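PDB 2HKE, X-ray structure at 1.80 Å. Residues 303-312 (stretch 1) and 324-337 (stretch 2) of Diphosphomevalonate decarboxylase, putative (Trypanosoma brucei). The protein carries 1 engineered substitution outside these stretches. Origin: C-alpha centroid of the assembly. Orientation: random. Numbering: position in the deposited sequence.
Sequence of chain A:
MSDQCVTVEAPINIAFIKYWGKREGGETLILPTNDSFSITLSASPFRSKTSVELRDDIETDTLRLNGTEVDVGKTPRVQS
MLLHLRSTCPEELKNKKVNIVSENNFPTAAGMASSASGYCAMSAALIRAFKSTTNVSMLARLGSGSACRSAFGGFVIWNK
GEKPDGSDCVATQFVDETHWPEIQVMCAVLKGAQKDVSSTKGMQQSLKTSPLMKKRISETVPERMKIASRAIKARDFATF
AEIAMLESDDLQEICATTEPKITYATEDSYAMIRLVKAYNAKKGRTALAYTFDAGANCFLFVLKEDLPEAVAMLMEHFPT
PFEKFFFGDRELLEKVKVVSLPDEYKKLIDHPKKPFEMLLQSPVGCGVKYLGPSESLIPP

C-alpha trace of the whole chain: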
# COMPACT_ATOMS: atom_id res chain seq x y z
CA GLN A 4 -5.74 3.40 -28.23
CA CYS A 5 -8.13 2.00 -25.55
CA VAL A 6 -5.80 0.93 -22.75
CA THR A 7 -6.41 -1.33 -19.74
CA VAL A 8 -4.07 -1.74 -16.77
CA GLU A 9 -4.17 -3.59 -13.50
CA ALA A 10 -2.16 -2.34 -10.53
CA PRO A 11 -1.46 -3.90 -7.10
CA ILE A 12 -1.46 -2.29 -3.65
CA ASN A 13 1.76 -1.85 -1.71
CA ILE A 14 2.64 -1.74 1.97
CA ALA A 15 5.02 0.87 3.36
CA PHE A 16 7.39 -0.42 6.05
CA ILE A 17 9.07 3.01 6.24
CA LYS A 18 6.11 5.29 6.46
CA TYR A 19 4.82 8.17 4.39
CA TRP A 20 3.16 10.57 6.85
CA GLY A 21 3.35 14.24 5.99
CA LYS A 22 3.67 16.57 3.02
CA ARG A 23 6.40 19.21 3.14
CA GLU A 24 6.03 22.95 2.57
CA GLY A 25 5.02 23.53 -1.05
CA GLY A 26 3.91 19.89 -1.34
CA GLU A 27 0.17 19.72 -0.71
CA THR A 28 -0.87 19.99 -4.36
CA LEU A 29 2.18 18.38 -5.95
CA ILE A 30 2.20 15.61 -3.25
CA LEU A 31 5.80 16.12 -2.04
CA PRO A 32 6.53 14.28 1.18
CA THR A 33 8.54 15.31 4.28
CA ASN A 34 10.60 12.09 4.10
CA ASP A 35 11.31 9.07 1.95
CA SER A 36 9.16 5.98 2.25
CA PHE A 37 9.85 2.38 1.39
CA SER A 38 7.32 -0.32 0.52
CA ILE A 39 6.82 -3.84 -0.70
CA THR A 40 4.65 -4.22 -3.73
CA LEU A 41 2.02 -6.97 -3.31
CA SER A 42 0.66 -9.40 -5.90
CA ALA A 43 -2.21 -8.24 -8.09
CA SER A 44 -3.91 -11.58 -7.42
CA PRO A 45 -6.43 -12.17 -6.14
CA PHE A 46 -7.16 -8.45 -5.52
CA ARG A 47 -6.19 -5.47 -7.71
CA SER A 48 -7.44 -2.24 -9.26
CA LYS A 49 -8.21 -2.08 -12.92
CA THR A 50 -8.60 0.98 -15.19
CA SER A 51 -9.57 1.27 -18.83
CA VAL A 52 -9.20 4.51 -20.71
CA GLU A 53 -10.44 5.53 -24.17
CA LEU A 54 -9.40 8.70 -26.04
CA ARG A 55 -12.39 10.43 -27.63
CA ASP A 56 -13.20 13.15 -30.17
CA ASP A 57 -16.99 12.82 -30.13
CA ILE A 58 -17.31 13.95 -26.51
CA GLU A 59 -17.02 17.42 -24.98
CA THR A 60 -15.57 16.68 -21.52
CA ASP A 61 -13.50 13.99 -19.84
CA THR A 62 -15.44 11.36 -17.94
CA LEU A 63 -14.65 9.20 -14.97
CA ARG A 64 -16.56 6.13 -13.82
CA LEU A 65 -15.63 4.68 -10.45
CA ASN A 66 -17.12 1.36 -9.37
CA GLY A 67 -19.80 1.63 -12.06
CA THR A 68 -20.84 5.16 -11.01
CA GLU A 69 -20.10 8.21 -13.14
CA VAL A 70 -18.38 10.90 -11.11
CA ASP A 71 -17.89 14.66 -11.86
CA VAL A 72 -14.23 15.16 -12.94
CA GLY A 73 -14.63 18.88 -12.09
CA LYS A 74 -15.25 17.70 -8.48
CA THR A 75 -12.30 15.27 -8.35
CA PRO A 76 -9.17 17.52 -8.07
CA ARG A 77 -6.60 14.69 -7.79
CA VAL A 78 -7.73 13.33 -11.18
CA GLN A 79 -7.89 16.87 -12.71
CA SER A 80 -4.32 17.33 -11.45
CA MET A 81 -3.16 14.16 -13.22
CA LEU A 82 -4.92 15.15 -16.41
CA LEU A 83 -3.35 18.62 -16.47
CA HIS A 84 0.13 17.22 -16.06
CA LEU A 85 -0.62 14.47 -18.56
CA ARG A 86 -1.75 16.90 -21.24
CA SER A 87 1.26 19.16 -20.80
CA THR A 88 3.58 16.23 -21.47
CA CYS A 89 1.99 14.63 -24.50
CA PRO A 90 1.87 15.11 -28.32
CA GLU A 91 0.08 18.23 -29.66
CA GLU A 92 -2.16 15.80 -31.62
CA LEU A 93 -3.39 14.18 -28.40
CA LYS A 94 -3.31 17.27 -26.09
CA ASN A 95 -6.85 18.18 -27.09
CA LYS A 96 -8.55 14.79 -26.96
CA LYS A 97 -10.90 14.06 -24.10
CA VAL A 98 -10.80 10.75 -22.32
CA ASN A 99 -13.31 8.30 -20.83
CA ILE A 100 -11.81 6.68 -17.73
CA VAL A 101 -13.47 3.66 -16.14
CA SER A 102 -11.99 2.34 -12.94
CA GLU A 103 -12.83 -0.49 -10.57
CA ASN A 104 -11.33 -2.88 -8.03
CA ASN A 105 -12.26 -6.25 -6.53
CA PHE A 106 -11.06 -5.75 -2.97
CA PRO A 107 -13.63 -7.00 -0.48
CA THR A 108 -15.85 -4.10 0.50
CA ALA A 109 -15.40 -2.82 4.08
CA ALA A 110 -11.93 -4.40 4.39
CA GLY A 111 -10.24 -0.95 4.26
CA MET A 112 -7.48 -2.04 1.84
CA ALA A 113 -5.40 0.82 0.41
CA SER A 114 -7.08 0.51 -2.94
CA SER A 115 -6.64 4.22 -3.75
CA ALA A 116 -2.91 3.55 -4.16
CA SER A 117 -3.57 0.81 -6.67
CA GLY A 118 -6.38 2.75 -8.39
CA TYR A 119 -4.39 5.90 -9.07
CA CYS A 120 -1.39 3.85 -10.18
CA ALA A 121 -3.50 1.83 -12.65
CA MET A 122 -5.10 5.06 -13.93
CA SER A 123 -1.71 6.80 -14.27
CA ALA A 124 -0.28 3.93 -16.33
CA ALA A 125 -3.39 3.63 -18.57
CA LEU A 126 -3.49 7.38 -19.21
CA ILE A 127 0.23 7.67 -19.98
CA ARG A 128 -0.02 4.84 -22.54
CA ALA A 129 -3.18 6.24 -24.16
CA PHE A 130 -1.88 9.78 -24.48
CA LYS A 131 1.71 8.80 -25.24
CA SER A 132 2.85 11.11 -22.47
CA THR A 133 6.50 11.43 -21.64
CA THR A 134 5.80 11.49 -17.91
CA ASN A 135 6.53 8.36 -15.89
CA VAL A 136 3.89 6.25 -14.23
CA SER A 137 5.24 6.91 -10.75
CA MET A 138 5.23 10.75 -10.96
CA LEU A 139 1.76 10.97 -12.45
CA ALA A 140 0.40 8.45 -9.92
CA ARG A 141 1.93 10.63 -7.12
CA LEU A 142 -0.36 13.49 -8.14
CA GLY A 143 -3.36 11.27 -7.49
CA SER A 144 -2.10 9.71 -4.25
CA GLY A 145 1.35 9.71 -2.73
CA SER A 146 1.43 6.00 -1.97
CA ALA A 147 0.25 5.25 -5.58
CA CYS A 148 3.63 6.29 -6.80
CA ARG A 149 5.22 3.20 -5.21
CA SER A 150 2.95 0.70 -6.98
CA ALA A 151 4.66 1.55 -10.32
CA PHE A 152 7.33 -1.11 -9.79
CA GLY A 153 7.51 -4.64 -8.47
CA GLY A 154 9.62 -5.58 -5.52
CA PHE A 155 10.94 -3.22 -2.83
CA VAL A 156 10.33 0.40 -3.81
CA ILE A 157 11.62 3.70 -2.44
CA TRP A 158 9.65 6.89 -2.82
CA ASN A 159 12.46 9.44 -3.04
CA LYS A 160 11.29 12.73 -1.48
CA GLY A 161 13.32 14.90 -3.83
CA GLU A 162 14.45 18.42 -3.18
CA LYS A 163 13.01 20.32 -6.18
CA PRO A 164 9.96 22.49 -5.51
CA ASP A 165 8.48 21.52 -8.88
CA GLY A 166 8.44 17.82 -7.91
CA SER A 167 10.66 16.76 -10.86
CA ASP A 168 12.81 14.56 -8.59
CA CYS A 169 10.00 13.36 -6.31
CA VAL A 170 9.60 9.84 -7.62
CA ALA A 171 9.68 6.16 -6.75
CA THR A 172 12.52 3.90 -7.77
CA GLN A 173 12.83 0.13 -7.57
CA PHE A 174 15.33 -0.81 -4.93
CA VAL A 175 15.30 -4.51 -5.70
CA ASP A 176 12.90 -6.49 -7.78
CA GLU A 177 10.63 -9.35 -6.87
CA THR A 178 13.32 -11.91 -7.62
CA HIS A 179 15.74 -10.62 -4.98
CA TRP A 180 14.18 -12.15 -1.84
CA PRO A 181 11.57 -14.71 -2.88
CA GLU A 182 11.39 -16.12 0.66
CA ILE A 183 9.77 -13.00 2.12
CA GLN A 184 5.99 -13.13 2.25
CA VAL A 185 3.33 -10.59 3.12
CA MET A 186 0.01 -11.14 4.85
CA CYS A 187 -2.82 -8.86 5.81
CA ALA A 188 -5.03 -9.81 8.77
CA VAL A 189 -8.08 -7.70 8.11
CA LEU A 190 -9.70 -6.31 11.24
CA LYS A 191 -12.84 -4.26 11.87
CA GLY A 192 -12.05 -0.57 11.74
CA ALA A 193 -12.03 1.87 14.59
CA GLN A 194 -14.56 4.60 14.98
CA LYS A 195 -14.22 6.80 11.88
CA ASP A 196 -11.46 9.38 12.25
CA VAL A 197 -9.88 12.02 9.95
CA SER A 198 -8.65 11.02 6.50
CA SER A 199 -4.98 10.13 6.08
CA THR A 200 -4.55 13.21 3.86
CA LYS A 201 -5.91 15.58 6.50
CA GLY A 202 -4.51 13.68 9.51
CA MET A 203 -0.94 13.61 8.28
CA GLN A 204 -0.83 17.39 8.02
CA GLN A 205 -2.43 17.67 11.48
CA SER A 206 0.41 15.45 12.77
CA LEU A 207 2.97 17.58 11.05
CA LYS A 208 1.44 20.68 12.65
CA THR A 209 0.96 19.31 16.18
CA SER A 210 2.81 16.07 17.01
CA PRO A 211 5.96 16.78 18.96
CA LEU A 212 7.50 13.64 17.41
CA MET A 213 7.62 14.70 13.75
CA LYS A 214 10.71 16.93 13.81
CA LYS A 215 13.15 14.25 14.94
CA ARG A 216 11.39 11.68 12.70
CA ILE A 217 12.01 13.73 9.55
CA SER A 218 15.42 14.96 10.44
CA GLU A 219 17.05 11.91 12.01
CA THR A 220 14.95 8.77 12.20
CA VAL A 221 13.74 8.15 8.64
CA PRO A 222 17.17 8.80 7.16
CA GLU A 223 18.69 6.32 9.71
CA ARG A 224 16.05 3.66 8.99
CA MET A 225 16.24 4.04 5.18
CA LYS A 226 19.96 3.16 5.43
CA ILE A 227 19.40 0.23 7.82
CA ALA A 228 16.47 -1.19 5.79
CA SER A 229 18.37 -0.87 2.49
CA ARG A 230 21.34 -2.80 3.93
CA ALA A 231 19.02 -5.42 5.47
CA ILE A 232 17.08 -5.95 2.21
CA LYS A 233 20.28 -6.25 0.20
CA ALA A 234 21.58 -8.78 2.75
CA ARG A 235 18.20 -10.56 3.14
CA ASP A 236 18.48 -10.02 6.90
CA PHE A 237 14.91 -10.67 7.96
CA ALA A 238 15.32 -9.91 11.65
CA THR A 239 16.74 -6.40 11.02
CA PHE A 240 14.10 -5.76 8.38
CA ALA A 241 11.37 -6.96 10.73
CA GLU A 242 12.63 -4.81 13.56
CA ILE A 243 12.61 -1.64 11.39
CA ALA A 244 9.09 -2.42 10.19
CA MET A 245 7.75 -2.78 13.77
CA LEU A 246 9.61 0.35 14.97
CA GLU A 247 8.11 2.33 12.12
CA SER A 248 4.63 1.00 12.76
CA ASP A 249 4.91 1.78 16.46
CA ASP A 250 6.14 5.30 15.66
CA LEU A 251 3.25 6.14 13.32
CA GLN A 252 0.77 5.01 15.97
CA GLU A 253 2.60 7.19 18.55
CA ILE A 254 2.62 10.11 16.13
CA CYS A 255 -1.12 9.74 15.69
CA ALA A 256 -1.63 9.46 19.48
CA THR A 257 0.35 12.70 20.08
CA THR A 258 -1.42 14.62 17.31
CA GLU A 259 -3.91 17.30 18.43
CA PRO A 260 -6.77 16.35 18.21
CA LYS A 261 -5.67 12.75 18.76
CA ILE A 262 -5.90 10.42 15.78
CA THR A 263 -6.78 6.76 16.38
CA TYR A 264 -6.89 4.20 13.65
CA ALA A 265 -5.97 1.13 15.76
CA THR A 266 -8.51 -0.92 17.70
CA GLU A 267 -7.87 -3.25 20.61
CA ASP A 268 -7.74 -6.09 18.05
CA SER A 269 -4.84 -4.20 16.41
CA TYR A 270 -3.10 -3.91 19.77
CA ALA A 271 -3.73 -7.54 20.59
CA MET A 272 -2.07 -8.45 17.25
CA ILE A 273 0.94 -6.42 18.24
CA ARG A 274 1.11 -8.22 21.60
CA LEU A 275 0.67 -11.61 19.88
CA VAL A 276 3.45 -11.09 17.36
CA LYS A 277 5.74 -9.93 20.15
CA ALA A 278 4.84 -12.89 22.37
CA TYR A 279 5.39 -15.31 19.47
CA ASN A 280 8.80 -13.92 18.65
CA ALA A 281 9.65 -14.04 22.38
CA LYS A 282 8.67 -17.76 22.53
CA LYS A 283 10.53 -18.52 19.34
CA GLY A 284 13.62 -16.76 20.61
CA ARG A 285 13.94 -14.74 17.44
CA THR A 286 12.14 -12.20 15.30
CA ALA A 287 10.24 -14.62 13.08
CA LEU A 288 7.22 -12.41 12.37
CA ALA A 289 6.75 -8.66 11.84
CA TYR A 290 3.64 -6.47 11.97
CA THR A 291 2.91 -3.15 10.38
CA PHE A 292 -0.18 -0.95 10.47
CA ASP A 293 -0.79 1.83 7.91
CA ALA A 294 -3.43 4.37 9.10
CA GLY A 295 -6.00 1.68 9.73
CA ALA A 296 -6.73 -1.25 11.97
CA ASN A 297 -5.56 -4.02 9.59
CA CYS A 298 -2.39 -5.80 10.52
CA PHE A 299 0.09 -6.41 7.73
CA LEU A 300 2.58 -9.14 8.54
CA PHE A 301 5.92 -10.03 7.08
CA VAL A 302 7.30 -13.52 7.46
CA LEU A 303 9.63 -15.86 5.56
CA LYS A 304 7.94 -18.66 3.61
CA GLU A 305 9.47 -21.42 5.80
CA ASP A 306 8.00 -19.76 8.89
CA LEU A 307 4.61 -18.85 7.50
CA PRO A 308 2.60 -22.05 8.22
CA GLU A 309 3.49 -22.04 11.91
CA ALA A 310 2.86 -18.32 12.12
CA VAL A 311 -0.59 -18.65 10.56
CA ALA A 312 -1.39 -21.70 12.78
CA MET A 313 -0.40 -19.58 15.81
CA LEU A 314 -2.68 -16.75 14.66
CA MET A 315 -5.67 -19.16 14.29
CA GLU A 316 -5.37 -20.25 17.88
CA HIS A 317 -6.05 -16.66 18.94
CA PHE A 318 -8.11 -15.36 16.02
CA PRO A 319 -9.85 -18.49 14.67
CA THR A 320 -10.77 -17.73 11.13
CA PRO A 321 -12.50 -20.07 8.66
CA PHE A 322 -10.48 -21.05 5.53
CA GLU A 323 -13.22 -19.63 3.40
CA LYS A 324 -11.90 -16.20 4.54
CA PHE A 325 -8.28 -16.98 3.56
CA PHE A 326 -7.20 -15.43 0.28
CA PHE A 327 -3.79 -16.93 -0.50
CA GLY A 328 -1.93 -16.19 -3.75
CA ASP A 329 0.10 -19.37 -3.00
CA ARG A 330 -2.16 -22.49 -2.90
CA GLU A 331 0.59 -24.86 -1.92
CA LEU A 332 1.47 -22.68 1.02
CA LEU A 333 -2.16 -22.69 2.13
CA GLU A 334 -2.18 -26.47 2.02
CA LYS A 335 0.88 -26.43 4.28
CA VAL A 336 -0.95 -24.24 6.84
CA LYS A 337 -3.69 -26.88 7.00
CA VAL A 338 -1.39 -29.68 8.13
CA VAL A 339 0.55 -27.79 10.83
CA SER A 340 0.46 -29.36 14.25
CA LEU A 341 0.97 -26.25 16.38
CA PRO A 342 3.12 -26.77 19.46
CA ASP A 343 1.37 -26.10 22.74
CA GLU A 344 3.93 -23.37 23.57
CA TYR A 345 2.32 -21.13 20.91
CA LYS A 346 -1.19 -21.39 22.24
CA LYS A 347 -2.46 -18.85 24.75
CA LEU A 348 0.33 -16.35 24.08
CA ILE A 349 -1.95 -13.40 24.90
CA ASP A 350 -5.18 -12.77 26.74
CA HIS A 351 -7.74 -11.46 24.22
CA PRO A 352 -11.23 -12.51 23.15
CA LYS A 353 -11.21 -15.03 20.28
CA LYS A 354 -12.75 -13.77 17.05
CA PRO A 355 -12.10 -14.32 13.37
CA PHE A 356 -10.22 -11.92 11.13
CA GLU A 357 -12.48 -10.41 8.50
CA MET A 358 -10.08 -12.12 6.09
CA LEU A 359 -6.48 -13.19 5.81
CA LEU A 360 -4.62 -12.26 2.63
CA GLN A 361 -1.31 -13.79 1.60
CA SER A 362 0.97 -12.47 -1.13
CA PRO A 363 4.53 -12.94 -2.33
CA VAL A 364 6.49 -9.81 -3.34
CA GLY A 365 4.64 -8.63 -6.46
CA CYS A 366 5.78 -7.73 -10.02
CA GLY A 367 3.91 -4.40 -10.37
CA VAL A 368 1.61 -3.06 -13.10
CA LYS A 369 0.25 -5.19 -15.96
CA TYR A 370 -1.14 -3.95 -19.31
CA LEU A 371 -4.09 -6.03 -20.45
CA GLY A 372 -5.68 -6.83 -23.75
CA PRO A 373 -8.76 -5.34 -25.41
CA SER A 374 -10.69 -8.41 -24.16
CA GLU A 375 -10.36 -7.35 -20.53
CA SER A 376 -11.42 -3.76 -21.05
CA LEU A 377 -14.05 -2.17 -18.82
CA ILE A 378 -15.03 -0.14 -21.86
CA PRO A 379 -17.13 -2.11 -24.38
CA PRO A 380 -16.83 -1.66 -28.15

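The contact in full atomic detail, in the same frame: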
# COMPACT_ATOMS: atom_id res chain seq x y z
N LEU A 303 9.04 -15.01 6.62
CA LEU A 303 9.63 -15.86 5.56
C LEU A 303 8.74 -17.04 5.28
O LEU A 303 8.10 -17.56 6.18
CB LEU A 303 11.01 -16.33 5.97
CG LEU A 303 12.04 -15.21 6.15
CD1 LEU A 303 13.49 -15.77 6.43
CD2 LEU A 303 12.05 -14.18 4.99
N LYS A 304 8.75 -17.51 4.02
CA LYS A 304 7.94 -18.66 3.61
C LYS A 304 8.02 -19.88 4.53
O LYS A 304 7.00 -20.45 4.91
CB LYS A 304 8.32 -19.04 2.18
CG LYS A 304 7.27 -19.83 1.48
CD LYS A 304 7.48 -19.94 -0.04
CE LYS A 304 6.26 -20.74 -0.56
NZ LYS A 304 6.28 -21.32 -1.99
N GLU A 305 9.23 -20.29 4.87
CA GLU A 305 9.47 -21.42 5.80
C GLU A 305 8.73 -21.28 7.14
O GLU A 305 8.31 -22.28 7.76
CB GLU A 305 10.98 -21.63 6.01
CG GLU A 305 11.68 -20.48 6.69
CD GLU A 305 13.20 -20.44 6.45
OE1 GLU A 305 13.90 -21.46 6.80
OE2 GLU A 305 13.68 -19.42 5.86
N ASP A 306 8.56 -20.03 7.59
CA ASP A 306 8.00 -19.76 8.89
C ASP A 306 6.51 -19.49 8.83
O ASP A 306 5.86 -19.39 9.85
CB ASP A 306 8.69 -18.54 9.50
CG ASP A 306 10.12 -18.84 9.97
OD1 ASP A 306 10.38 -20.00 10.34
OD2 ASP A 306 10.98 -17.92 9.98
N LEU A 307 5.96 -19.37 7.64
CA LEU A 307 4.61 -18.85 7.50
C LEU A 307 3.57 -19.84 8.05
O LEU A 307 2.64 -19.40 8.70
CB LEU A 307 4.31 -18.46 6.06
CG LEU A 307 2.94 -17.80 5.79
CD1 LEU A 307 3.02 -16.78 4.63
CD2 LEU A 307 1.78 -18.77 5.61
N PRO A 308 3.65 -21.14 7.71
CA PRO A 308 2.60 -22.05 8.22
C PRO A 308 2.46 -22.04 9.71
O PRO A 308 1.29 -21.96 10.20
CB PRO A 308 3.04 -23.42 7.68
CG PRO A 308 3.68 -22.98 6.32
CD PRO A 308 4.55 -21.89 6.82
N GLU A 309 3.57 -22.07 10.44
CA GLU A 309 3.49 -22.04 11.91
C GLU A 309 2.90 -20.74 12.36
O GLU A 309 2.07 -20.72 13.27
CB GLU A 309 4.84 -22.22 12.59
CG GLU A 309 4.73 -22.42 14.12
CD GLU A 309 6.06 -22.62 14.77
OE1 GLU A 309 6.74 -21.60 15.06
OE2 GLU A 309 6.44 -23.80 14.97
N ALA A 310 3.36 -19.65 11.75
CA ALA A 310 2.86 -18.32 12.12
C ALA A 310 1.34 -18.23 11.96
O ALA A 310 0.64 -17.74 12.85
CB ALA A 310 3.64 -17.19 11.31
N VAL A 311 0.82 -18.70 10.84
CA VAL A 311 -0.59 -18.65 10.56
C VAL A 311 -1.36 -19.60 11.51
O VAL A 311 -2.42 -19.20 12.04
CB VAL A 311 -0.89 -18.92 9.10
CG1 VAL A 311 -2.41 -19.02 8.87
CG2 VAL A 311 -0.24 -17.86 8.21
N ALA A 312 -0.80 -20.78 11.78
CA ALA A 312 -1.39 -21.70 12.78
C ALA A 312 -1.50 -21.02 14.15
O ALA A 312 -2.53 -21.15 14.85
CB ALA A 312 -0.56 -23.00 12.92
N LYS A 324 -12.28 -17.61 4.44
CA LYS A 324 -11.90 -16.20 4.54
C LYS A 324 -10.38 -15.97 4.34
O LYS A 324 -9.88 -14.86 4.53
CB LYS A 324 -12.32 -15.62 5.90
CG LYS A 324 -13.84 -15.49 6.15
CD LYS A 324 -14.47 -14.45 5.23
CE LYS A 324 -15.71 -13.74 5.84
NZ LYS A 324 -15.40 -12.43 6.61
N PHE A 325 -9.69 -17.03 3.98
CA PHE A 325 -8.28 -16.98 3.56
C PHE A 325 -8.23 -16.70 2.07
O PHE A 325 -8.90 -17.37 1.28
CB PHE A 325 -7.60 -18.30 3.78
CG PHE A 325 -7.13 -18.57 5.15
CD1 PHE A 325 -7.92 -18.30 6.24
CD2 PHE A 325 -5.93 -19.19 5.36
CE1 PHE A 325 -7.53 -18.60 7.48
CE2 PHE A 325 -5.50 -19.48 6.62
CZ PHE A 325 -6.31 -19.17 7.69
N PHE A 326 -7.41 -15.74 1.66
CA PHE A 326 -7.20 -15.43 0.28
C PHE A 326 -5.70 -15.51 0.00
O PHE A 326 -4.98 -14.53 0.18
CB PHE A 326 -7.78 -14.07 -0.03
CG PHE A 326 -9.26 -14.04 0.02
CD1 PHE A 326 -9.91 -13.76 1.19
CD2 PHE A 326 -10.02 -14.39 -1.08
CE1 PHE A 326 -11.33 -13.78 1.25
CE2 PHE A 326 -11.45 -14.41 -1.01
CZ PHE A 326 -12.07 -14.12 0.14
N PHE A 327 -5.22 -16.69 -0.34
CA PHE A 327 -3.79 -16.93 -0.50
C PHE A 327 -3.43 -16.94 -1.98
O PHE A 327 -4.01 -17.68 -2.74
CB PHE A 327 -3.39 -18.26 0.13
CG PHE A 327 -3.00 -18.18 1.61
CD1 PHE A 327 -3.77 -17.46 2.49
CD2 PHE A 327 -1.87 -18.82 2.08
CE1 PHE A 327 -3.42 -17.39 3.83
CE2 PHE A 327 -1.54 -18.79 3.42
CZ PHE A 327 -2.31 -18.08 4.28
N GLY A 328 -2.48 -16.12 -2.39
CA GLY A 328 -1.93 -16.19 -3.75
C GLY A 328 -1.26 -17.55 -3.98
O GLY A 328 -1.24 -18.05 -5.11
N ASP A 329 -0.69 -18.13 -2.92
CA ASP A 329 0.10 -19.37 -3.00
C ASP A 329 -0.69 -20.56 -2.43
O ASP A 329 -0.76 -20.80 -1.24
CB ASP A 329 1.44 -19.10 -2.26
CG ASP A 329 2.46 -20.17 -2.40
OD1 ASP A 329 2.15 -21.36 -2.68
OD2 ASP A 329 3.67 -19.83 -2.19
N ARG A 330 -1.31 -21.38 -3.30
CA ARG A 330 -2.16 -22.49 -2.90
C ARG A 330 -1.37 -23.55 -2.13
O ARG A 330 -1.92 -24.13 -1.17
CB ARG A 330 -2.83 -23.12 -4.12
N GLU A 331 -0.20 -23.85 -2.56
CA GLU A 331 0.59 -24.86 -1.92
C GLU A 331 0.91 -24.45 -0.48
O GLU A 331 0.98 -25.28 0.43
CB GLU A 331 1.88 -25.08 -2.71
CG GLU A 331 1.68 -25.50 -4.15
CD GLU A 331 0.68 -26.62 -4.34
OE1 GLU A 331 0.91 -27.73 -3.77
OE2 GLU A 331 -0.33 -26.39 -5.07
N LEU A 332 1.13 -23.16 -0.28
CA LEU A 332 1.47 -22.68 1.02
C LEU A 332 0.24 -22.80 1.94
O LEU A 332 0.33 -23.14 3.11
CB LEU A 332 1.94 -21.22 0.86
CG LEU A 332 2.62 -20.63 2.03
CD1 LEU A 332 3.78 -21.53 2.60
CD2 LEU A 332 3.09 -19.17 1.64
N LEU A 333 -0.92 -22.50 1.40
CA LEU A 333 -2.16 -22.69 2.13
C LEU A 333 -2.36 -24.16 2.57
O LEU A 333 -2.80 -24.47 3.70
CB LEU A 333 -3.33 -22.21 1.27
CG LEU A 333 -4.69 -22.46 1.93
CD1 LEU A 333 -4.79 -21.74 3.30
CD2 LEU A 333 -5.80 -22.04 1.01
N GLU A 334 -2.05 -25.08 1.68
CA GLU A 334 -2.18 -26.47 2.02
C GLU A 334 -1.23 -26.83 3.16
O GLU A 334 -1.57 -27.62 4.03
CB GLU A 334 -1.96 -27.35 0.82
CG GLU A 334 -2.35 -28.81 1.15
CD GLU A 334 -3.74 -28.91 1.82
OE1 GLU A 334 -4.74 -28.48 1.18
OE2 GLU A 334 -3.81 -29.38 2.98
N LYS A 335 -0.05 -26.22 3.18
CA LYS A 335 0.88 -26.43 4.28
C LYS A 335 0.35 -25.89 5.62
O LYS A 335 0.57 -26.48 6.64
CB LYS A 335 2.24 -25.85 3.97
CG LYS A 335 3.02 -26.69 2.98
CD LYS A 335 4.39 -26.09 2.72
CE LYS A 335 5.48 -27.16 2.65
NZ LYS A 335 6.72 -26.66 1.90
N VAL A 336 -0.33 -24.75 5.61
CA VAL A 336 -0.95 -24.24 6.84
C VAL A 336 -1.91 -25.29 7.43
O VAL A 336 -1.95 -25.54 8.63
CB VAL A 336 -1.76 -22.92 6.57
CG1 VAL A 336 -2.54 -22.55 7.82
CG2 VAL A 336 -0.81 -21.78 6.19
N LYS A 337 -2.65 -25.96 6.55
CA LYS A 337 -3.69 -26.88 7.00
C LYS A 337 -3.17 -28.11 7.71
O LYS A 337 -3.91 -28.73 8.43
CB LYS A 337 -4.56 -27.29 5.81
CG LYS A 337 -5.31 -26.10 5.25
CD LYS A 337 -6.44 -26.49 4.28
CE LYS A 337 -7.07 -25.26 3.72
NZ LYS A 337 -8.05 -25.61 2.69

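The two stretches pack mainly through two helices, 307-312 and 330-337, whose axes approach to 8.5 Å and cross at -55°. The two stretches together bury 442 Å² of surface, both sides summed, most of it aliphatic, and Leu332 contributes the largest share. Its CA-to-CB bond points toward stretch 1, and with chi1 at t and chi2 at p its two methyls reach three residues there: Leu332 CD2 lies 3.8 Å from Leu307 CD1, while Leu332 CD1 sits 4.0 Å from both Pro308 CG and Lys304 CG. A branched apolar side chain suits this buried position: both methyls lie against stretch 1, and no polar group is left without a partner.

One turn further along, Val336 fills the place where the helices come close; its CA is 4.4 Å from the CA of Pro308. The compact valine side chain fits this narrow gap. Its CG2 packs 4.0 Å from Pro308 CA and 4.0 Å from Leu307 CD2, and its CG1 meets Val311 CG1 at 3.7 Å. Pro308 presents its ring to the same helix, with CG also 4.0 Å from Lys335 CB, so that the lysine contributes its aliphatic base while its end leads away.

Strand 325-327 extends this apolar layer. Val311 CG1 contacts Phe325 CE2 at 3.8 Å, and Val311 CG2 approaches the edge of the Phe327 ring, 4.4 Å from CZ. Leu307 CD2 lies 4.0 Å from Phe327 CE2.

The polar link lies at the exposed margin. Lys304, its side chain extended with all four chi angles at t, carries NZ to within 3.0 Å of Asp329 OD2, forming a salt bridge whose hydrogen bond is weak. Asp329 also caps the second helix: its OD1 accepts from Leu332 N at 3.2 Å. The two carboxylate oxygens thus join the helix start to the lysine across the contact.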